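Local atomic coordinates of 5-Carboxyvanillate Decarboxylase (Novosphingobium aromaticivorans, PDB entry 4QRN), a protein that probably catalyses the decarboxylation of 5-carboxyvanillate and binds manganese in an amidohydrolase-type active site. Residues A[154-159]-A[181-186]; A[186-191]-A[195-200]; A[281-286]-A[291-296]. One frame throughout, in Å; residues are numbered along the deposited sequence.

In the fold
Contacts 1 and 2 are neighbours; contact 3 stands apart. The centres of contacts 1 and 2 are about 9 Å apart, and Arg186 belongs to both. They also touch where Pro155 packs on Ile196 and His182 on Tyr187. Both involve the loop between strand 177-179 and helix 194-203, packed on residues 154-159 and on the helix itself. The side chains of Thr183 and Leu188 lie about 11 and 10 Å from that of His210, a manganese ligand. Contact 3 lies at the C-terminal end of helix 268-284, its centre about 22 Å from that of contact 2 and 27 Å from contact 1. The Met291 side chain is about 13 Å from a bound 4-hydroxy-3-methoxy-5-nitrobenzoic acid.

Contact 1 of 3, residues A[154-159]-A[181-186]; sequences APQDPE and SHTQGR. With ACT (acetate ion), chain L.
Pro155 presses its ring against the hydroxyl of Thr183. Pro155 CG lies 3.4 Å from Thr183 OG1. This OG1 is anti to the carbonyl carbon (chi1 -68°), which places CG2 anti to the backbone N and beside Gln156. Thr183 CG2 is 3.8 Å from Gln156 CG, and the two side chains cross at about a right angle. Gln156, in the conformer described, bends at chi2. Its CG meets Gln184 NE2 at 3.4 Å, and the two amide planes stand 77° apart. Gln156 NE2 donates to the carbonyls of Val116 and Leu119, Gln184 NE2 to that of Gln117. A type I' turn, Thr183 to Arg186, carries Thr183 and Gln184. An acetate, probably from the crystallisation liquor, puts its methyl 3.5 Å from Gln156 CG; a bent bond (139°) joins its O to Arg186 NH1, so short at 2.5 Å that the length is doubtful. With an alanine in place of Arg186, the Glu190 carboxylate is likely to lose its salt-bridge partner. The contact, which joins the loop between strand 147-149 and helix 158-170 to the loop after strand 177-179, is thus van der Waals in kind, and each NE2 is held by backbone carbonyls before helix 122-142.

Contact 2 of 3, residues A[186-191]-A[195-200]; sequences RYLDEE and PIFRAL. With ACT (acetate ion), chain L.
The Phe197 ring meets Leu188 with its edge. The carbonyl O of Leu188 sits near the ring plane, 3.4 Å from Phe197 CE2, where the slightly positive rim of the ring suits an oxygen. Leu188 CB touches the same end of the ring, 3.9 Å from Phe197 CZ. A second flat group is the Arg186 guanidinium. Its edge carries the Glu190 carboxylate, near its plane, and Phe192 adds a cation-pi contact. Glu190 is gripped side-on. Arg186 NE reaches Glu190 OE2 at 3.0 Å with an N-H...O angle of 178°. Arg186 NH2 reaches Glu190 OE1 at 2.8 Å, almost as straight. Both oxygens lie in the guanidinium plane. The carboxylate itself is turned: OE2 is met on its syn side but 34° out of the carboxylate plane, OE1 from above that plane. The pair closes over a type I turn from Tyr187 to Glu190. This turn belongs to the connection of a beta-alpha-beta unit, in which strand 177-179 leads through helix 194-203 to the parallel strand 207-209. The loop folds back on the helix it precedes. Leu188 points CB toward the helix, and with CG anti to its carbonyl carbon (chi1 -69°) CD2 comes within 4.4 Å of Ile196 CD1. Helix 194-203 has neighbours beyond the loop. Phe197 also packs on Leu207 of strand 207-209 and on Leu245 of helix 233-248, while Ile196 and Ala199 meet helix 158-170. His241 bonds the backbone N of Leu188, and Tyr187 packs on Pro221 of the second subunit.

Contact 3 of 3, residues A[281-286]-A[291-296]; sequences AGVRSQ and MKPLKK
Val283 carries this contact, spreading its two methyls over residues 291-293. CG1 lies anti to the backbone N (chi1 167°) and reaches the Pro293 ring, with Val283 CG1 3.8 Å from Pro293 CG. The two side chains cross at an oblique angle. CG2 goes to the preceding residues. It is 4.1 Å from Met291 CG and also comes close to the backbone O atoms of Met291 and Lys292. Met291 meets the valine with the root of its side chain. In the conformer described, its chain bends at chi2 and chi3, and the far end leads away from the helix segment. A water ties the backbones together, donating to Val283 O at 3.1 Å and to Met291 O at 3.2 Å. Val283 sits in the last turn of helix 268-284, which ends in a Schellman motif. Gln286 takes the positive phi (51°) of the C-prime position, and its N bonds Val283 O at 3.1 Å. The N of the following residue returns to Gly282 O. Val283 O therefore receives both the Gln286 N-H and the water. Ser285 OG donates to Ala281 O at 2.8 Å, one turn back. The chain then doubles back, and 291-296 runs past the helix end as an irregular segment. The second subunit packs here too: its Ala225 touches Met291, and its Arg80 and Ser78 touch Ala281 and Ser285.

Contact 1 of 3, residues A[154-159]-A[181-186]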
# COMPACT_ATOMS: atom_id res chain seq x y z
N ALA A 154 -4.76 -21.77 -14.94
CA ALA A 154 -3.33 -21.81 -15.23
C ALA A 154 -3.05 -20.76 -16.29
O ALA A 154 -3.03 -21.07 -17.47
CB ALA A 154 -2.92 -23.22 -15.71
N PRO A 155 -2.87 -19.49 -15.88
CA PRO A 155 -2.77 -18.41 -16.86
C PRO A 155 -1.57 -18.54 -17.77
O PRO A 155 -1.53 -17.87 -18.80
CB PRO A 155 -2.70 -17.15 -15.99
CG PRO A 155 -3.39 -17.56 -14.72
CD PRO A 155 -2.92 -18.96 -14.50
N GLN A 156 -0.62 -19.39 -17.42
CA GLN A 156 0.43 -19.77 -18.37
C GLN A 156 -0.15 -20.26 -19.69
O GLN A 156 0.51 -20.18 -20.73
CB GLN A 156 1.25 -20.97 -17.88
CG GLN A 156 1.87 -20.95 -16.51
CD GLN A 156 0.99 -21.58 -15.45
OE1 GLN A 156 -0.15 -21.18 -15.26
NE2 GLN A 156 1.53 -22.57 -14.72
N ASP A 157 -1.37 -20.81 -19.64
CA ASP A 157 -2.13 -21.24 -20.82
C ASP A 157 -3.50 -20.54 -20.80
O ASP A 157 -4.49 -21.06 -20.27
CB ASP A 157 -2.30 -22.76 -20.83
CG ASP A 157 -2.93 -23.28 -22.11
OD1 ASP A 157 -3.55 -22.49 -22.85
OD2 ASP A 157 -2.80 -24.50 -22.36
N PRO A 158 -3.57 -19.31 -21.35
CA PRO A 158 -4.82 -18.56 -21.25
C PRO A 158 -5.98 -19.21 -22.00
O PRO A 158 -7.11 -19.07 -21.55
CB PRO A 158 -4.48 -17.18 -21.85
CG PRO A 158 -3.02 -17.08 -21.76
CD PRO A 158 -2.47 -18.49 -21.87
N GLU A 159 -5.71 -19.90 -23.09
CA GLU A 159 -6.78 -20.52 -23.83
C GLU A 159 -7.35 -21.72 -23.07
O GLU A 159 -8.57 -21.91 -23.01
CB GLU A 159 -6.29 -20.91 -25.23
CG GLU A 159 -5.97 -19.67 -26.06
CD GLU A 159 -5.32 -19.99 -27.38
OE1 GLU A 159 -5.56 -21.11 -27.89
OE2 GLU A 159 -4.58 -19.12 -27.89
N SER A 181 -2.92 -13.48 -8.25
CA SER A 181 -2.13 -12.38 -8.77
C SER A 181 -1.19 -12.86 -9.88
O SER A 181 -1.67 -13.51 -10.80
CB SER A 181 -1.47 -11.58 -7.64
OG SER A 181 -1.21 -10.28 -8.11
N HIS A 182 0.08 -12.45 -9.88
CA HIS A 182 0.93 -12.68 -11.05
C HIS A 182 1.10 -14.18 -11.37
O HIS A 182 0.96 -15.05 -10.51
CB HIS A 182 2.33 -12.06 -10.85
CG HIS A 182 3.19 -12.80 -9.88
ND1 HIS A 182 4.11 -13.75 -10.27
CD2 HIS A 182 3.25 -12.72 -8.52
CE1 HIS A 182 4.70 -14.23 -9.18
NE2 HIS A 182 4.20 -13.62 -8.11
N THR A 183 1.42 -14.44 -12.63
CA THR A 183 1.84 -15.78 -13.03
C THR A 183 3.27 -15.68 -13.52
O THR A 183 3.54 -15.08 -14.57
CB THR A 183 0.89 -16.37 -14.11
OG1 THR A 183 -0.38 -16.62 -13.51
CG2 THR A 183 1.42 -17.69 -14.68
N GLN A 184 4.18 -16.21 -12.71
CA GLN A 184 5.60 -16.22 -13.07
C GLN A 184 6.09 -14.82 -13.48
O GLN A 184 6.85 -14.66 -14.44
CB GLN A 184 5.86 -17.29 -14.13
CG GLN A 184 5.59 -18.66 -13.54
CD GLN A 184 5.66 -19.78 -14.55
OE1 GLN A 184 6.62 -19.87 -15.31
NE2 GLN A 184 4.65 -20.64 -14.57
N GLY A 185 5.67 -13.83 -12.71
CA GLY A 185 6.14 -12.48 -12.90
C GLY A 185 5.41 -11.67 -13.96
O GLY A 185 5.78 -10.51 -14.22
N ARG A 186 4.38 -12.26 -14.56
CA ARG A 186 3.58 -11.60 -15.60
C ARG A 186 2.21 -11.25 -15.05
O ARG A 186 1.61 -12.02 -14.29
CB ARG A 186 3.42 -12.50 -16.83
CG ARG A 186 4.73 -12.91 -17.44
CD ARG A 186 4.50 -13.85 -18.61
NE ARG A 186 3.93 -13.12 -19.73
CZ ARG A 186 3.63 -13.68 -20.90
NH1 ARG A 186 3.81 -14.98 -21.06
NH2 ARG A 186 3.16 -12.93 -21.88
C ACT L . 4.54 -17.54 -18.68
O ACT L . 3.76 -16.90 -19.42
OXT ACT L . 5.69 -17.06 -18.51
CH3 ACT L . 4.13 -18.84 -18.05

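Contact 2 of 3, residues A[186-191]-A[195-200]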
# COMPACT_ATOMS: atom_id res chain seq x y z
N ARG A 186 4.38 -12.26 -14.56
CA ARG A 186 3.58 -11.60 -15.60
C ARG A 186 2.21 -11.25 -15.05
O ARG A 186 1.61 -12.02 -14.29
CB ARG A 186 3.42 -12.50 -16.83
CG ARG A 186 4.73 -12.91 -17.44
CD ARG A 186 4.50 -13.85 -18.61
NE ARG A 186 3.93 -13.12 -19.73
CZ ARG A 186 3.63 -13.68 -20.90
NH1 ARG A 186 3.81 -14.98 -21.06
NH2 ARG A 186 3.16 -12.93 -21.88
N TYR A 187 1.69 -10.11 -15.51
CA TYR A 187 0.44 -9.54 -15.01
C TYR A 187 -0.64 -9.57 -16.07
O TYR A 187 -0.36 -9.59 -17.28
CB TYR A 187 0.71 -8.10 -14.48
CG TYR A 187 1.62 -8.14 -13.27
CD1 TYR A 187 3.01 -8.19 -13.38
CD2 TYR A 187 1.06 -8.26 -12.00
CE1 TYR A 187 3.82 -8.33 -12.26
CE2 TYR A 187 1.86 -8.40 -10.85
CZ TYR A 187 3.24 -8.44 -11.00
OH TYR A 187 4.06 -8.62 -9.92
N LEU A 188 -1.88 -9.55 -15.60
CA LEU A 188 -3.03 -9.83 -16.47
C LEU A 188 -3.36 -8.71 -17.44
O LEU A 188 -4.20 -8.90 -18.31
CB LEU A 188 -4.26 -10.15 -15.61
CG LEU A 188 -4.20 -11.47 -14.83
CD1 LEU A 188 -5.29 -11.44 -13.78
CD2 LEU A 188 -4.33 -12.72 -15.75
N ASP A 189 -2.70 -7.56 -17.31
CA ASP A 189 -2.87 -6.49 -18.29
C ASP A 189 -2.18 -6.78 -19.61
O ASP A 189 -2.42 -6.08 -20.58
CB ASP A 189 -2.34 -5.18 -17.73
CG ASP A 189 -0.88 -5.28 -17.32
OD1 ASP A 189 -0.61 -5.86 -16.26
OD2 ASP A 189 -0.01 -4.79 -18.09
N GLU A 190 -1.32 -7.79 -19.67
CA GLU A 190 -0.70 -8.13 -20.96
C GLU A 190 -1.74 -8.71 -21.89
O GLU A 190 -2.61 -9.48 -21.46
CB GLU A 190 0.39 -9.18 -20.79
CG GLU A 190 1.65 -8.72 -20.14
CD GLU A 190 2.74 -9.74 -20.38
OE1 GLU A 190 2.98 -10.11 -21.55
OE2 GLU A 190 3.34 -10.19 -19.40
N GLU A 191 -1.62 -8.37 -23.18
CA GLU A 191 -2.57 -8.87 -24.17
C GLU A 191 -2.63 -10.40 -24.19
O GLU A 191 -3.68 -10.97 -24.49
CB GLU A 191 -2.21 -8.37 -25.56
CG GLU A 191 -2.45 -6.88 -25.75
CD GLU A 191 -2.52 -6.47 -27.21
OE1 GLU A 191 -2.01 -7.21 -28.07
OE2 GLU A 191 -3.10 -5.40 -27.49
N PRO A 195 -7.67 -13.95 -23.42
CA PRO A 195 -8.70 -15.00 -23.45
C PRO A 195 -9.39 -15.25 -22.11
O PRO A 195 -10.55 -15.67 -22.10
CB PRO A 195 -7.92 -16.24 -23.92
CG PRO A 195 -6.84 -15.66 -24.81
CD PRO A 195 -6.42 -14.41 -24.06
N ILE A 196 -8.70 -15.01 -21.00
CA ILE A 196 -9.30 -15.21 -19.71
C ILE A 196 -10.44 -14.20 -19.50
O ILE A 196 -11.52 -14.58 -19.03
CB ILE A 196 -8.22 -15.07 -18.63
CG1 ILE A 196 -7.30 -16.31 -18.67
CG2 ILE A 196 -8.84 -14.83 -17.23
CD1 ILE A 196 -6.01 -16.16 -17.85
N PHE A 197 -10.20 -12.94 -19.83
CA PHE A 197 -11.24 -11.94 -19.71
C PHE A 197 -12.40 -12.19 -20.64
O PHE A 197 -13.55 -12.02 -20.25
CB PHE A 197 -10.66 -10.54 -19.87
CG PHE A 197 -9.70 -10.20 -18.76
CD1 PHE A 197 -10.18 -10.00 -17.49
CD2 PHE A 197 -8.34 -10.15 -18.97
CE1 PHE A 197 -9.33 -9.71 -16.43
CE2 PHE A 197 -7.47 -9.87 -17.92
CZ PHE A 197 -7.96 -9.64 -16.65
N ARG A 198 -12.13 -12.61 -21.87
CA ARG A 198 -13.21 -12.92 -22.81
C ARG A 198 -14.11 -14.00 -22.20
O ARG A 198 -15.34 -13.90 -22.27
CB ARG A 198 -12.64 -13.39 -24.15
CG ARG A 198 -12.05 -12.25 -24.98
CD ARG A 198 -13.07 -11.36 -25.69
NE ARG A 198 -13.77 -12.13 -26.72
CZ ARG A 198 -13.27 -12.44 -27.90
NH1 ARG A 198 -12.10 -11.94 -28.28
NH2 ARG A 198 -13.95 -13.23 -28.73
N ALA A 199 -13.52 -15.02 -21.59
CA ALA A 199 -14.30 -16.10 -21.03
C ALA A 199 -15.12 -15.65 -19.82
O ALA A 199 -16.27 -16.05 -19.68
CB ALA A 199 -13.39 -17.28 -20.66
N LEU A 200 -14.53 -14.84 -18.95
CA LEU A 200 -15.26 -14.33 -17.79
C LEU A 200 -16.49 -13.54 -18.21
O LEU A 200 -17.54 -13.66 -17.59
CB LEU A 200 -14.34 -13.44 -16.92
CG LEU A 200 -13.28 -14.21 -16.15
CD1 LEU A 200 -12.17 -13.25 -15.67
CD2 LEU A 200 -13.94 -14.92 -15.00
C ACT L . 4.54 -17.54 -18.68
O ACT L . 3.76 -16.90 -19.42
OXT ACT L . 5.69 -17.06 -18.51
CH3 ACT L . 4.13 -18.84 -18.05

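Contact 3 of 3, residues A[281-286]-A[291-296]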
# COMPACT_ATOMS: atom_id res chain seq x y z
N ALA A 281 -2.40 13.38 -13.74
CA ALA A 281 -1.18 14.15 -14.00
C ALA A 281 -0.34 13.45 -15.05
O ALA A 281 0.20 14.08 -15.96
CB ALA A 281 -0.38 14.31 -12.71
N GLY A 282 -0.23 12.13 -14.93
CA GLY A 282 0.55 11.36 -15.88
C GLY A 282 -0.06 11.37 -17.26
O GLY A 282 0.63 11.57 -18.26
N VAL A 283 -1.36 11.13 -17.35
CA VAL A 283 -2.00 11.08 -18.66
C VAL A 283 -1.89 12.43 -19.34
O VAL A 283 -1.57 12.50 -20.53
CB VAL A 283 -3.49 10.67 -18.52
CG1 VAL A 283 -4.28 10.91 -19.82
CG2 VAL A 283 -3.62 9.20 -18.10
N ARG A 284 -2.13 13.50 -18.60
CA ARG A 284 -2.16 14.85 -19.17
C ARG A 284 -0.78 15.32 -19.62
O ARG A 284 -0.69 16.19 -20.48
CB ARG A 284 -2.74 15.82 -18.14
CG ARG A 284 -4.24 15.67 -17.87
CD ARG A 284 -4.65 16.34 -16.54
NE ARG A 284 -6.08 16.19 -16.31
CZ ARG A 284 -7.01 17.09 -16.62
NH1 ARG A 284 -6.68 18.26 -17.15
NH2 ARG A 284 -8.29 16.84 -16.38
N SER A 285 0.29 14.78 -19.05
CA SER A 285 1.64 15.17 -19.42
C SER A 285 2.24 14.16 -20.38
O SER A 285 3.41 14.28 -20.75
CB SER A 285 2.49 15.33 -18.16
OG SER A 285 2.61 14.11 -17.46
N GLN A 286 1.44 13.19 -20.82
CA GLN A 286 1.88 12.13 -21.74
C GLN A 286 3.16 11.47 -21.23
O GLN A 286 4.10 11.21 -22.00
CB GLN A 286 2.08 12.70 -23.14
CG GLN A 286 0.81 13.36 -23.67
CD GLN A 286 0.97 13.85 -25.08
OE1 GLN A 286 1.58 14.88 -25.32
NE2 GLN A 286 0.42 13.10 -26.02
N MET A 291 0.17 4.52 -20.39
CA MET A 291 -0.91 5.12 -19.61
C MET A 291 -1.70 6.13 -20.42
O MET A 291 -1.29 7.29 -20.53
CB MET A 291 -0.31 5.85 -18.41
CG MET A 291 -1.22 5.97 -17.27
SD MET A 291 -1.42 4.34 -16.68
CE MET A 291 -0.45 4.37 -15.17
N LYS A 292 -2.84 5.70 -20.96
CA LYS A 292 -3.62 6.55 -21.85
C LYS A 292 -5.00 6.87 -21.28
O LYS A 292 -5.41 6.31 -20.27
CB LYS A 292 -3.70 5.87 -23.20
CG LYS A 292 -2.32 5.72 -23.81
CD LYS A 292 -2.33 5.65 -25.32
CE LYS A 292 -0.91 5.76 -25.88
NZ LYS A 292 -0.15 6.94 -25.35
N PRO A 293 -5.72 7.82 -21.91
CA PRO A 293 -7.01 8.23 -21.33
C PRO A 293 -8.01 7.09 -21.15
O PRO A 293 -8.13 6.18 -21.97
CB PRO A 293 -7.52 9.27 -22.33
CG PRO A 293 -6.26 9.84 -22.90
CD PRO A 293 -5.32 8.69 -23.02
N LEU A 294 -8.70 7.15 -20.02
CA LEU A 294 -9.74 6.20 -19.66
C LEU A 294 -11.09 6.88 -19.72
O LEU A 294 -11.18 8.10 -19.61
CB LEU A 294 -9.51 5.70 -18.24
CG LEU A 294 -8.16 5.03 -17.97
CD1 LEU A 294 -8.03 4.65 -16.50
CD2 LEU A 294 -7.97 3.82 -18.85
N LYS A 295 -12.14 6.10 -19.89
CA LYS A 295 -13.48 6.67 -19.99
C LYS A 295 -14.03 7.12 -18.64
O LYS A 295 -14.87 8.01 -18.61
CB LYS A 295 -14.46 5.71 -20.65
CG LYS A 295 -14.17 5.43 -22.11
CD LYS A 295 -15.20 4.48 -22.70
CE LYS A 295 -14.88 4.19 -24.15
NZ LYS A 295 -15.72 3.09 -24.70
N LYS A 296 -13.56 6.51 -17.56
CA LYS A 296 -13.98 6.90 -16.20
C LYS A 296 -12.75 7.24 -15.38
O LYS A 296 -11.62 6.92 -15.76
CB LYS A 296 -14.75 5.78 -15.48
CG LYS A 296 -15.95 5.26 -16.24
CD LYS A 296 -16.75 4.26 -15.42
CE LYS A 296 -18.05 3.90 -16.12
NZ LYS A 296 -18.90 3.08 -15.26
O HOH W 1 -1.74 9.92 -22.23